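Local coordinates for protein Rubredoxin\:oxygen oxidoreductase (Desulfovibrio gigas, PDB 1E5D) that reduces one oxygen molecule to two water molecules with four electrons, using a diiron centre and flavin mononucleotide, at residues Phe23-Asn36 with Phe167-Asp179. Residues are numbered along the deposited sequence; the frame is centred on the assembly and turned at random.
Sequences FHGYTLSPMGTTYN and FGQNIAASERFSD
The amide of Asn170 lies over one face of the Phe23 ring. OD1 sits above the ring centre, with its nearest ring carbon, Phe23 CE2, at 3.5 Å. ND2 is nearer the rim, 3.2 Å from Phe23 CZ. The amide plane is turned 58° from the ring plane; the two groups meet tilted, not stacked flat. Phe23 CG is anti to the backbone N (chi1 -162°), which sends the ring to meet the oncoming amide. On the opposite face of the ring lies CE1 of His24, and CG2 of Thr33 sits in plane at its edge.

Thr33 and Asn170 run side by side. ND2 of Asn170 gives a weak hydrogen bond to OG1 of Thr33 (2.6 Å, 117° at the hydrogen). It is short for so bent a bond, and its strength is doubtful. A bound water donates to Asn170 OD1 at 2.9 Å and also to Leu28 O.

The backbones join once, through a hydrogen bond from Ala172 N to Met31 O (2.9 Å). Met31 O belongs to the type I turn Ser29-Gly32. The methyl of Ala172 packs beside Gly32.

Further along, the Thr34 and Arg176 side chains pass one another, pointing opposite ways. CG2 of Thr34 is 3.5 Å from NH2 of Arg176. OG1 of Thr34 instead bonds to OD1 of Asn36.

The contact joins strand 22-23, the turn 29-32 and the start of strand 33-40 to the loop between strand 160-164 and helix 183-198. The Phe23 side chain lies about 4 Å from the bound oxygen molecule, nearest atoms. The water on OD1 probably helps to hold the rotation of the buried amide, whose polar atoms lie against an aromatic face close to the oxygen pocket.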
ATOM      1  N   PHE A  23      -9.506 -11.498  -1.813  1.00 15.75           N
ATOM      2  CA  PHE A  23     -10.674 -11.587  -2.678  1.00 14.67           C
ATOM      3  C   PHE A  23     -10.463 -10.761  -3.943  1.00 15.26           C
ATOM      4  O   PHE A  23     -10.522  -9.529  -3.936  1.00 20.22           O
ATOM      5  CB  PHE A  23     -11.933 -11.133  -1.932  1.00 16.14           C
ATOM      6  CG  PHE A  23     -13.218 -11.599  -2.594  1.00 20.86           C
ATOM      7  CD1 PHE A  23     -13.600 -12.929  -2.538  1.00 21.74           C
ATOM      8  CD2 PHE A  23     -14.026 -10.700  -3.268  1.00 17.84           C
ATOM      9  CE1 PHE A  23     -14.762 -13.375  -3.142  1.00 15.49           C
ATOM     10  CE2 PHE A  23     -15.193 -11.134  -3.877  1.00 18.04           C
ATOM     11  CZ  PHE A  23     -15.559 -12.467  -3.813  1.00 19.59           C
ATOM     12  N   HIS A  24     -10.198 -11.469  -5.026  1.00 16.80           N
ATOM     13  CA  HIS A  24     -10.056 -10.927  -6.366  1.00 19.21           C
ATOM     14  C   HIS A  24      -9.098  -9.758  -6.488  1.00 13.98           C
ATOM     15  O   HIS A  24      -9.259  -8.933  -7.389  1.00 23.28           O
ATOM     16  CB  HIS A  24     -11.454 -10.504  -6.870  1.00 14.77           C
ATOM     17  CG  HIS A  24     -12.370 -11.694  -6.859  1.00 20.67           C
ATOM     18  ND1 HIS A  24     -13.740 -11.608  -6.897  1.00 29.28           N
ATOM     19  CD2 HIS A  24     -12.077 -13.011  -6.809  1.00 25.47           C
ATOM     20  CE1 HIS A  24     -14.261 -12.821  -6.877  1.00 29.26           C
ATOM     21  NE2 HIS A  24     -13.268 -13.694  -6.821  1.00 30.68           N
ATOM     22  N   GLY A  25      -8.093  -9.680  -5.627  1.00 10.95           N
ATOM     23  CA  GLY A  25      -7.054  -8.683  -5.777  1.00 12.95           C
ATOM     24  C   GLY A  25      -7.371  -7.335  -5.191  1.00 17.37           C
ATOM     25  O   GLY A  25      -6.468  -6.504  -5.026  1.00 20.07           O
ATOM     26  N   TYR A  26      -8.632  -7.040  -4.856  1.00 20.04           N
ATOM     27  CA  TYR A  26      -8.881  -5.660  -4.403  1.00 19.43           C
ATOM     28  C   TYR A  26      -9.297  -5.613  -2.942  1.00 20.28           C
ATOM     29  O   TYR A  26      -8.988  -4.623  -2.273  1.00 35.74           O
ATOM     30  CB  TYR A  26      -9.902  -4.969  -5.312  1.00 10.89           C
ATOM     31  CG  TYR A  26     -11.335  -5.427  -5.189  1.00 17.42           C
ATOM     32  CD1 TYR A  26     -11.812  -6.498  -5.934  1.00 21.32           C
ATOM     33  CD2 TYR A  26     -12.234  -4.802  -4.329  1.00 20.11           C
ATOM     34  CE1 TYR A  26     -13.124  -6.922  -5.826  1.00 20.55           C
ATOM     35  CE2 TYR A  26     -13.546  -5.213  -4.206  1.00 18.34           C
ATOM     36  CZ  TYR A  26     -13.986  -6.281  -4.964  1.00 23.27           C
ATOM     37  OH  TYR A  26     -15.288  -6.720  -4.867  1.00 39.07           O
ATOM     38  N   THR A  27      -9.967  -6.644  -2.425  1.00 13.43           N
ATOM     39  CA  THR A  27     -10.417  -6.580  -1.033  1.00 14.94           C
ATOM     40  C   THR A  27     -10.127  -7.848  -0.248  1.00 19.72           C
ATOM     41  O   THR A  27      -9.612  -8.828  -0.780  1.00 18.32           O
ATOM     42  CB  THR A  27     -11.932  -6.276  -0.997  1.00 17.91           C
ATOM     43  OG1 THR A  27     -12.384  -6.172   0.360  1.00 11.75           O
ATOM     44  CG2 THR A  27     -12.725  -7.401  -1.638  1.00  6.25           C
ATOM     45  N   LEU A  28     -10.457  -7.866   1.044  1.00 19.44           N
ATOM     46  CA  LEU A  28     -10.304  -9.074   1.835  1.00 19.93           C
ATOM     47  C   LEU A  28     -11.626  -9.807   2.070  1.00 24.45           C
ATOM     48  O   LEU A  28     -12.663  -9.173   2.243  1.00 24.55           O
ATOM     49  CB  LEU A  28      -9.721  -8.778   3.215  1.00 18.24           C
ATOM     50  CG  LEU A  28      -8.331  -8.156   3.268  1.00 23.37           C
ATOM     51  CD1 LEU A  28      -7.914  -8.019   4.724  1.00 20.33           C
ATOM     52  CD2 LEU A  28      -7.326  -8.975   2.477  1.00 25.52           C
ATOM     53  N   SER A  29     -11.537 -11.128   2.094  1.00 23.84           N
ATOM     54  CA  SER A  29     -12.650 -12.007   2.417  1.00 18.57           C
ATOM     55  C   SER A  29     -12.280 -12.886   3.615  1.00 17.13           C
ATOM     56  O   SER A  29     -11.989 -14.065   3.499  1.00 19.13           O
ATOM     57  CB  SER A  29     -13.022 -12.861   1.213  1.00 14.82           C
ATOM     58  OG  SER A  29     -12.118 -13.936   1.054  1.00 18.65           O
ATOM     59  N   PRO A  30     -12.293 -12.247   4.778  1.00 15.38           N
ATOM     60  CA  PRO A  30     -11.806 -12.861   6.007  1.00 19.24           C
ATOM     61  C   PRO A  30     -12.598 -14.111   6.380  1.00 21.10           C
ATOM     62  O   PRO A  30     -12.108 -14.949   7.136  1.00 30.32           O
ATOM     63  CB  PRO A  30     -12.019 -11.791   7.074  1.00 16.20           C
ATOM     64  CG  PRO A  30     -12.438 -10.549   6.375  1.00 21.92           C
ATOM     65  CD  PRO A  30     -12.796 -10.875   4.966  1.00 20.15           C
ATOM     66  N   MET A  31     -13.809 -14.229   5.854  1.00 23.44           N
ATOM     67  CA  MET A  31     -14.672 -15.367   6.145  1.00 17.60           C
ATOM     68  C   MET A  31     -14.784 -16.284   4.943  1.00 16.39           C
ATOM     69  O   MET A  31     -15.665 -17.138   4.846  1.00 22.34           O
ATOM     70  CB  MET A  31     -16.067 -14.889   6.546  1.00 26.43           C
ATOM     71  CG  MET A  31     -16.271 -14.745   8.047  1.00 36.70           C
ATOM     72  SD  MET A  31     -17.828 -13.941   8.470  1.00 49.05           S
ATOM     73  CE  MET A  31     -17.706 -12.443   7.490  1.00 93.83           C
ATOM     74  N   GLY A  32     -13.876 -16.120   3.978  1.00 15.17           N
ATOM     75  CA  GLY A  32     -13.986 -16.982   2.809  1.00 12.98           C
ATOM     76  C   GLY A  32     -15.071 -16.442   1.895  1.00 16.06           C
ATOM     77  O   GLY A  32     -15.480 -15.294   2.017  1.00 18.58           O
ATOM     78  N   THR A  33     -15.533 -17.273   0.978  1.00 16.33           N
ATOM     79  CA  THR A  33     -16.586 -16.855   0.065  1.00 13.47           C
ATOM     80  C   THR A  33     -17.137 -18.095  -0.625  1.00 13.63           C
ATOM     81  O   THR A  33     -16.711 -19.232  -0.412  1.00 17.48           O
ATOM     82  CB  THR A  33     -16.059 -15.833  -0.949  1.00 18.62           C
ATOM     83  OG1 THR A  33     -17.105 -15.390  -1.822  1.00 10.76           O
ATOM     84  CG2 THR A  33     -15.013 -16.474  -1.858  1.00 23.08           C
ATOM     85  N   THR A  34     -18.134 -17.888  -1.479  1.00  8.39           N
ATOM     86  CA  THR A  34     -18.650 -19.006  -2.250  1.00 13.82           C
ATOM     87  C   THR A  34     -18.825 -18.557  -3.699  1.00 14.18           C
ATOM     88  O   THR A  34     -18.806 -17.379  -4.046  1.00 22.39           O
ATOM     89  CB  THR A  34     -19.996 -19.562  -1.747  1.00 10.94           C
ATOM     90  OG1 THR A  34     -21.072 -18.685  -2.128  1.00 14.18           O
ATOM     91  CG2 THR A  34     -20.012 -19.655  -0.231  1.00  3.73           C
ATOM     92  N   TYR A  35     -19.013 -19.560  -4.545  1.00 16.65           N
ATOM     93  CA  TYR A  35     -19.352 -19.271  -5.938  1.00 17.37           C
ATOM     94  C   TYR A  35     -20.658 -20.004  -6.217  1.00 20.15           C
ATOM     95  O   TYR A  35     -20.669 -21.236  -6.240  1.00 24.80           O
ATOM     96  CB  TYR A  35     -18.181 -19.676  -6.831  1.00 14.91           C
ATOM     97  CG  TYR A  35     -16.948 -18.869  -6.459  1.00 15.12           C
ATOM     98  CD1 TYR A  35     -16.876 -17.535  -6.846  1.00 16.19           C
ATOM     99  CD2 TYR A  35     -15.903 -19.416  -5.731  1.00 10.27           C
ATOM    100  CE1 TYR A  35     -15.783 -16.761  -6.525  1.00 16.32           C
ATOM    101  CE2 TYR A  35     -14.799 -18.648  -5.409  1.00 11.64           C
ATOM    102  CZ  TYR A  35     -14.748 -17.331  -5.807  1.00 20.99           C
ATOM    103  OH  TYR A  35     -13.660 -16.544  -5.500  1.00 26.76           O
ATOM    104  N   ASN A  36     -21.710 -19.219  -6.375  1.00 15.68           N
ATOM    105  CA  ASN A  36     -23.076 -19.692  -6.481  1.00 13.39           C
ATOM    106  C   ASN A  36     -23.572 -19.659  -7.919  1.00 15.82           C
ATOM    107  O   ASN A  36     -23.516 -18.648  -8.601  1.00 16.94           O
ATOM    108  CB  ASN A  36     -24.011 -18.851  -5.605  1.00 13.52           C
ATOM    109  CG  ASN A  36     -23.627 -18.901  -4.138  1.00 16.83           C
ATOM    110  OD1 ASN A  36     -22.943 -19.819  -3.698  1.00 21.62           O
ATOM    111  ND2 ASN A  36     -24.073 -17.908  -3.374  1.00 15.54           N
ATOM    112  N   PHE A 167     -26.288  -8.156  -3.483  1.00 12.66           N
ATOM    113  CA  PHE A 167     -26.789  -8.764  -2.258  1.00 16.35           C
ATOM    114  C   PHE A 167     -25.839  -9.864  -1.796  1.00 22.95           C
ATOM    115  O   PHE A 167     -26.057 -10.515  -0.776  1.00 21.90           O
ATOM    116  CB  PHE A 167     -28.203  -9.340  -2.421  1.00 14.26           C
ATOM    117  CG  PHE A 167     -29.203  -8.263  -2.823  1.00 21.67           C
ATOM    118  CD1 PHE A 167     -29.409  -7.169  -1.994  1.00 24.90           C
ATOM    119  CD2 PHE A 167     -29.912  -8.354  -4.008  1.00 22.78           C
ATOM    120  CE1 PHE A 167     -30.306  -6.177  -2.344  1.00 24.32           C
ATOM    121  CE2 PHE A 167     -30.807  -7.363  -4.363  1.00 25.10           C
ATOM    122  CZ  PHE A 167     -31.004  -6.275  -3.532  1.00 23.12           C
ATOM    123  N   GLY A 168     -24.778 -10.049  -2.581  1.00 22.48           N
ATOM    124  CA  GLY A 168     -23.785 -11.054  -2.259  1.00 13.63           C
ATOM    125  C   GLY A 168     -23.074 -10.721  -0.966  1.00 11.56           C
ATOM    126  O   GLY A 168     -22.943  -9.588  -0.515  1.00 12.82           O
ATOM    127  N   GLN A 169     -22.567 -11.751  -0.301  1.00  9.08           N
ATOM    128  CA  GLN A 169     -21.734 -11.483   0.862  1.00 10.16           C
ATOM    129  C   GLN A 169     -20.621 -12.522   0.853  1.00 18.51           C
ATOM    130  O   GLN A 169     -20.859 -13.661   0.456  1.00 18.88           O
ATOM    131  CB  GLN A 169     -22.513 -11.527   2.168  1.00  9.56           C
ATOM    132  CG  GLN A 169     -24.022 -11.591   2.069  1.00  6.50           C
ATOM    133  CD  GLN A 169     -24.510 -12.958   1.636  1.00  9.55           C
ATOM    134  OE1 GLN A 169     -24.090 -13.999   2.132  1.00 17.19           O
ATOM    135  NE2 GLN A 169     -25.425 -12.969   0.676  1.00 15.00           N
ATOM    136  N   ASN A 170     -19.420 -12.153   1.277  1.00 26.79           N
ATOM    137  CA  ASN A 170     -18.363 -13.167   1.350  1.00 17.60           C
ATOM    138  C   ASN A 170     -18.466 -13.960   2.642  1.00 13.49           C
ATOM    139  O   ASN A 170     -17.858 -13.622   3.655  1.00 20.48           O
ATOM    140  CB  ASN A 170     -17.007 -12.472   1.205  1.00  8.62           C
ATOM    141  CG  ASN A 170     -16.811 -12.048  -0.242  1.00 18.97           C
ATOM    142  OD1 ASN A 170     -16.303 -10.970  -0.526  1.00 20.00           O
ATOM    143  ND2 ASN A 170     -17.228 -12.920  -1.149  1.00  2.04           N
ATOM    144  N   ILE A 171     -19.253 -15.024   2.629  1.00 14.57           N
ATOM    145  CA  ILE A 171     -19.372 -15.916   3.769  1.00 15.03           C
ATOM    146  C   ILE A 171     -19.240 -17.370   3.326  1.00 18.53           C
ATOM    147  O   ILE A 171     -20.079 -17.859   2.561  1.00 24.72           O
ATOM    148  CB  ILE A 171     -20.720 -15.758   4.491  1.00 18.39           C
ATOM    149  CG1 ILE A 171     -20.937 -14.378   5.107  1.00 23.33           C
ATOM    150  CG2 ILE A 171     -20.888 -16.847   5.539  1.00 22.12           C
ATOM    151  CD1 ILE A 171     -22.200 -14.296   5.936  1.00 35.53           C
ATOM    152  N   ALA A 172     -18.195 -18.040   3.803  1.00 18.85           N
ATOM    153  CA  ALA A 172     -18.029 -19.465   3.499  1.00 18.46           C
ATOM    154  C   ALA A 172     -18.532 -20.255   4.702  1.00 15.15           C
ATOM    155  O   ALA A 172     -17.996 -20.072   5.797  1.00 19.02           O
ATOM    156  CB  ALA A 172     -16.596 -19.824   3.169  1.00 15.39           C
ATOM    157  N   ALA A 173     -19.548 -21.088   4.514  1.00 13.08           N
ATOM    158  CA  ALA A 173     -20.113 -21.761   5.684  1.00 15.37           C
ATOM    159  C   ALA A 173     -20.855 -23.030   5.315  1.00 17.74           C
ATOM    160  O   ALA A 173     -21.210 -23.241   4.157  1.00 18.05           O
ATOM    161  CB  ALA A 173     -21.048 -20.796   6.405  1.00 14.71           C
ATOM    162  N   SER A 174     -21.105 -23.877   6.313  1.00 14.86           N
ATOM    163  CA  SER A 174     -21.937 -25.045   6.013  1.00 11.60           C
ATOM    164  C   SER A 174     -23.372 -24.597   5.741  1.00 14.10           C
ATOM    165  O   SER A 174     -24.116 -25.267   5.025  1.00 31.05           O
ATOM    166  CB  SER A 174     -21.915 -26.068   7.142  1.00  9.96           C
ATOM    167  OG  SER A 174     -21.066 -25.652   8.193  1.00 28.72           O
ATOM    168  N   GLU A 175     -23.746 -23.458   6.296  1.00 15.58           N
ATOM    169  CA  GLU A 175     -25.076 -22.873   6.214  1.00 15.80           C
ATOM    170  C   GLU A 175     -25.211 -22.094   4.904  1.00 21.29           C
ATOM    171  O   GLU A 175     -24.387 -21.213   4.646  1.00 28.47           O
ATOM    172  CB  GLU A 175     -25.362 -21.950   7.381  1.00 23.45           C
ATOM    173  CG  GLU A 175     -25.235 -22.449   8.796  1.00 28.37           C
ATOM    174  CD  GLU A 175     -23.864 -22.924   9.219  1.00 33.28           C
ATOM    175  OE1 GLU A 175     -22.975 -22.117   9.546  1.00 42.52           O
ATOM    176  OE2 GLU A 175     -23.675 -24.161   9.167  1.00 56.53           O
ATOM    177  N   ARG A 176     -26.209 -22.399   4.080  1.00 20.83           N
ATOM    178  CA  ARG A 176     -26.333 -21.716   2.797  1.00 18.69           C
ATOM    179  C   ARG A 176     -27.492 -20.722   2.775  1.00 17.35           C
ATOM    180  O   ARG A 176     -27.739 -20.061   1.760  1.00 21.67           O
ATOM    181  CB  ARG A 176     -26.491 -22.722   1.657  1.00 18.35           C
ATOM    182  CG  ARG A 176     -25.695 -24.000   1.746  1.00 19.07           C
ATOM    183  CD  ARG A 176     -24.234 -23.784   2.119  1.00 25.60           C
ATOM    184  NE  ARG A 176     -23.673 -22.668   1.361  1.00 29.46           N
ATOM    185  CZ  ARG A 176     -23.280 -22.818   0.101  1.00 50.06           C
ATOM    186  NH1 ARG A 176     -23.395 -24.013  -0.468  1.00 69.78           N
ATOM    187  NH2 ARG A 176     -22.782 -21.786  -0.563  1.00 61.10           N
ATOM    188  N   PHE A 177     -28.219 -20.586   3.883  1.00 16.05           N
ATOM    189  CA  PHE A 177     -29.363 -19.677   3.883  1.00 15.83           C
ATOM    190  C   PHE A 177     -29.257 -18.593   4.943  1.00 17.00           C
ATOM    191  O   PHE A 177     -28.734 -18.816   6.028  1.00 16.48           O
ATOM    192  CB  PHE A 177     -30.653 -20.487   4.059  1.00 19.24           C
ATOM    193  CG  PHE A 177     -30.914 -21.357   2.831  1.00 16.80           C
ATOM    194  CD1 PHE A 177     -31.394 -20.802   1.657  1.00 13.76           C
ATOM    195  CD2 PHE A 177     -30.654 -22.712   2.881  1.00 15.86           C
ATOM    196  CE1 PHE A 177     -31.612 -21.609   0.559  1.00 18.64           C
ATOM    197  CE2 PHE A 177     -30.889 -23.525   1.782  1.00 18.65           C
ATOM    198  CZ  PHE A 177     -31.369 -22.970   0.612  1.00 13.83           C
ATOM    199  N   SER A 178     -29.762 -17.413   4.593  1.00 15.20           N
ATOM    200  CA  SER A 178     -29.629 -16.239   5.447  1.00 21.49           C
ATOM    201  C   SER A 178     -30.227 -16.467   6.828  1.00 27.31           C
ATOM    202  O   SER A 178     -29.755 -15.914   7.822  1.00 24.60           O
ATOM    203  CB  SER A 178     -30.278 -15.025   4.775  1.00 20.17           C
ATOM    204  OG  SER A 178     -31.642 -15.270   4.489  1.00 25.88           O
ATOM    205  N   ASP A 179     -31.277 -17.282   6.914  1.00 29.72           N
ATOM    206  CA  ASP A 179     -31.925 -17.506   8.200  1.00 24.56           C
ATOM    207  C   ASP A 179     -31.140 -18.461   9.086  1.00 19.41           C
ATOM    208  O   ASP A 179     -31.537 -18.719  10.216  1.00 38.96           O
ATOM    209  CB  ASP A 179     -33.330 -18.084   8.004  1.00 28.03           C
ATOM    210  CG  ASP A 179     -33.313 -19.401   7.254  1.00 36.18           C
ATOM    211  OD1 ASP A 179     -33.180 -20.472   7.888  1.00 66.06           O
ATOM    212  OD2 ASP A 179     -33.437 -19.370   6.016  1.00 37.70           O
TER
HETATM  213  O   HOH W   1     -15.239  -9.426   1.635  1.00 15.91           O